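Long-range contact in dephospho-CoA kinase (Legionella pneumophila subsp. pneumophila, PDB 4TTR), which probably catalyses the ATP-dependent phosphorylation of the 3'-hydroxyl of dephospho-CoA, the last step of coenzyme A biosynthesis: residues A[17-23]-A[138-144]. Numbering follows the deposited sequence.
Sequences YSVGLTG and LQKVLLV
Parallel strands pair through alternate residues of each, and a glycine in one can seat a neighbour's bulk; strands 18-23 and 140-144 illustrate both. Their short-segment axes approach to 4.3 Å at 22°, in register from Val19-Lys140 to Gly23-Val144. Hydrogen bonds run Gly20 N to Lys140 O (2.8 Å), Leu142 N to Gly20 O (2.7 Å), Thr22 N to Leu142 O (2.7 Å) and Val144 N to Thr22 O (2.8 Å), after Gln139 N to Ser18 O (2.9 Å). On one face, covered by helix 29-38, Leu21 CD1 (rotamer tp) sits in the notch of Leu142 CD2 (3.9 Å) and Val144 CG2 (3.7 Å). In this parallel sheet, ordered 2-3-1-4-5 as in P-loop kinases, they are strands 1 and 4; Gly23 probably opens the Walker A loop, whose Ala26-Thr31 hold 1,3-butanediol. On the other face Leu138 (mt) fills the hollow at Gly20, its CD1 3.9 Å from Gly20 CA, where a CB would clash. At the pair's N-terminal end, Gln139 CG lies 3.6 Å from the Tyr17 ring centroid, a CH-pi contact.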
loop_
_atom_site.group_PDB
_atom_site.type_symbol
_atom_site.label_atom_id
_atom_site.label_comp_id
_atom_site.label_asym_id
_atom_site.label_seq_id
_atom_site.Cartn_x
_atom_site.Cartn_y
_atom_site.Cartn_z
ATOM N N TYR A 17 -4.185 -14.589 -11.106
ATOM C CA TYR A 17 -3.902 -13.320 -11.763
ATOM C C TYR A 17 -3.976 -12.201 -10.726
ATOM O O TYR A 17 -5.056 -11.863 -10.242
ATOM C CB TYR A 17 -4.884 -13.068 -12.913
ATOM C CG TYR A 17 -4.432 -11.976 -13.858
ATOM C CD1 TYR A 17 -4.550 -10.637 -13.508
ATOM C CD2 TYR A 17 -3.881 -12.283 -15.097
ATOM C CE1 TYR A 17 -4.132 -9.633 -14.363
ATOM C CE2 TYR A 17 -3.461 -11.286 -15.960
ATOM C CZ TYR A 17 -3.591 -9.961 -15.586
ATOM O OH TYR A 17 -3.179 -8.957 -16.432
ATOM N N SER A 18 -2.818 -11.636 -10.393
ATOM C CA SER A 18 -2.720 -10.655 -9.316
ATOM C C SER A 18 -2.279 -9.282 -9.810
ATOM O O SER A 18 -1.335 -9.156 -10.591
ATOM C CB SER A 18 -1.747 -11.149 -8.244
ATOM O OG SER A 18 -0.449 -11.333 -8.780
ATOM N N VAL A 19 -2.978 -8.258 -9.337
ATOM C CA VAL A 19 -2.663 -6.875 -9.647
ATOM C C VAL A 19 -2.181 -6.188 -8.377
ATOM O O VAL A 19 -2.898 -6.139 -7.380
ATOM C CB VAL A 19 -3.888 -6.132 -10.214
ATOM C CG1 VAL A 19 -3.577 -4.659 -10.434
ATOM C CG2 VAL A 19 -4.352 -6.792 -11.501
ATOM N N GLY A 20 -0.966 -5.656 -8.421
ATOM C CA GLY A 20 -0.434 -4.902 -7.303
ATOM C C GLY A 20 -0.998 -3.498 -7.284
ATOM O O GLY A 20 -0.919 -2.785 -8.281
ATOM N N LEU A 21 -1.581 -3.110 -6.153
ATOM C CA LEU A 21 -2.103 -1.759 -5.972
ATOM C C LEU A 21 -1.141 -0.913 -5.140
ATOM O O LEU A 21 -0.866 -1.222 -3.979
ATOM C CB LEU A 21 -3.480 -1.800 -5.305
ATOM C CG LEU A 21 -4.069 -0.445 -4.894
ATOM C CD1 LEU A 21 -4.275 0.447 -6.101
ATOM C CD2 LEU A 21 -5.372 -0.628 -4.141
ATOM N N THR A 22 -0.630 0.148 -5.752
ATOM C CA THR A 22 0.253 1.089 -5.077
ATOM C C THR A 22 -0.293 2.497 -5.235
ATOM O O THR A 22 -1.136 2.755 -6.089
ATOM C CB THR A 22 1.689 1.042 -5.640
ATOM O OG1 THR A 22 1.687 1.429 -7.021
ATOM C CG2 THR A 22 2.266 -0.343 -5.513
ATOM N N GLY A 23 0.191 3.413 -4.410
ATOM C CA GLY A 23 -0.218 4.795 -4.523
ATOM C C GLY A 23 0.729 5.715 -3.795
ATOM O O GLY A 23 1.314 5.330 -2.782
ATOM N N LEU A 138 3.375 -10.711 -9.597
ATOM C CA LEU A 138 2.347 -9.781 -10.048
ATOM C C LEU A 138 2.271 -9.727 -11.571
ATOM O O LEU A 138 3.292 -9.597 -12.239
ATOM C CB LEU A 138 2.624 -8.381 -9.496
ATOM C CG LEU A 138 2.638 -8.236 -7.973
ATOM C CD1 LEU A 138 2.949 -6.798 -7.597
ATOM C CD2 LEU A 138 1.317 -8.680 -7.365
ATOM N N GLN A 139 1.064 -9.821 -12.121
ATOM C CA GLN A 139 0.875 -9.658 -13.560
ATOM C C GLN A 139 0.900 -8.185 -13.935
ATOM O O GLN A 139 1.405 -7.805 -14.991
ATOM C CB GLN A 139 -0.454 -10.264 -14.022
ATOM C CG GLN A 139 -0.524 -11.779 -14.075
ATOM C CD GLN A 139 0.720 -12.407 -14.647
ATOM O OE1 GLN A 139 1.094 -12.166 -15.803
ATOM N NE2 GLN A 139 1.360 -13.250 -13.840
ATOM N N LYS A 140 0.324 -7.367 -13.062
ATOM C CA LYS A 140 0.185 -5.943 -13.311
ATOM C C LYS A 140 0.491 -5.154 -12.053
ATOM O O LYS A 140 0.341 -5.664 -10.943
ATOM C CB LYS A 140 -1.231 -5.614 -13.781
ATOM C CG LYS A 140 -1.650 -6.304 -15.052
ATOM C CD LYS A 140 -0.925 -5.731 -16.246
ATOM C CE LYS A 140 -1.700 -5.997 -17.509
ATOM N NZ LYS A 140 -0.980 -5.530 -18.712
ATOM N N VAL A 141 0.917 -3.909 -12.241
ATOM C CA VAL A 141 1.021 -2.954 -11.150
ATOM C C VAL A 141 0.160 -1.739 -11.479
ATOM O O VAL A 141 0.224 -1.194 -12.585
ATOM C CB VAL A 141 2.481 -2.526 -10.896
ATOM C CG1 VAL A 141 2.554 -1.441 -9.824
ATOM C CG2 VAL A 141 3.320 -3.731 -10.483
ATOM N N LEU A 142 -0.662 -1.348 -10.514
ATOM C CA LEU A 142 -1.491 -0.155 -10.608
ATOM C C LEU A 142 -0.981 0.872 -9.606
ATOM O O LEU A 142 -0.875 0.591 -8.414
ATOM C CB LEU A 142 -2.962 -0.492 -10.340
ATOM C CG LEU A 142 -3.947 0.668 -10.175
ATOM C CD1 LEU A 142 -4.007 1.524 -11.432
ATOM C CD2 LEU A 142 -5.321 0.126 -9.835
ATOM N N LEU A 143 -0.648 2.052 -10.109
ATOM C CA LEU A 143 -0.175 3.146 -9.274
ATOM C C LEU A 143 -1.199 4.274 -9.262
ATOM O O LEU A 143 -1.518 4.842 -10.305
ATOM C CB LEU A 143 1.178 3.646 -9.776
ATOM C CG LEU A 143 1.689 4.976 -9.222
ATOM C CD1 LEU A 143 1.754 4.957 -7.702
ATOM C CD2 LEU A 143 3.053 5.275 -9.820
ATOM N N VAL A 144 -1.721 4.581 -8.081
ATOM C CA VAL A 144 -2.679 5.669 -7.922
ATOM C C VAL A 144 -1.954 6.929 -7.483
ATOM O O VAL A 144 -1.205 6.907 -6.511
ATOM C CB VAL A 144 -3.766 5.323 -6.893
ATOM C CG1 VAL A 144 -4.816 6.430 -6.826
ATOM C CG2 VAL A 144 -4.413 3.992 -7.238
#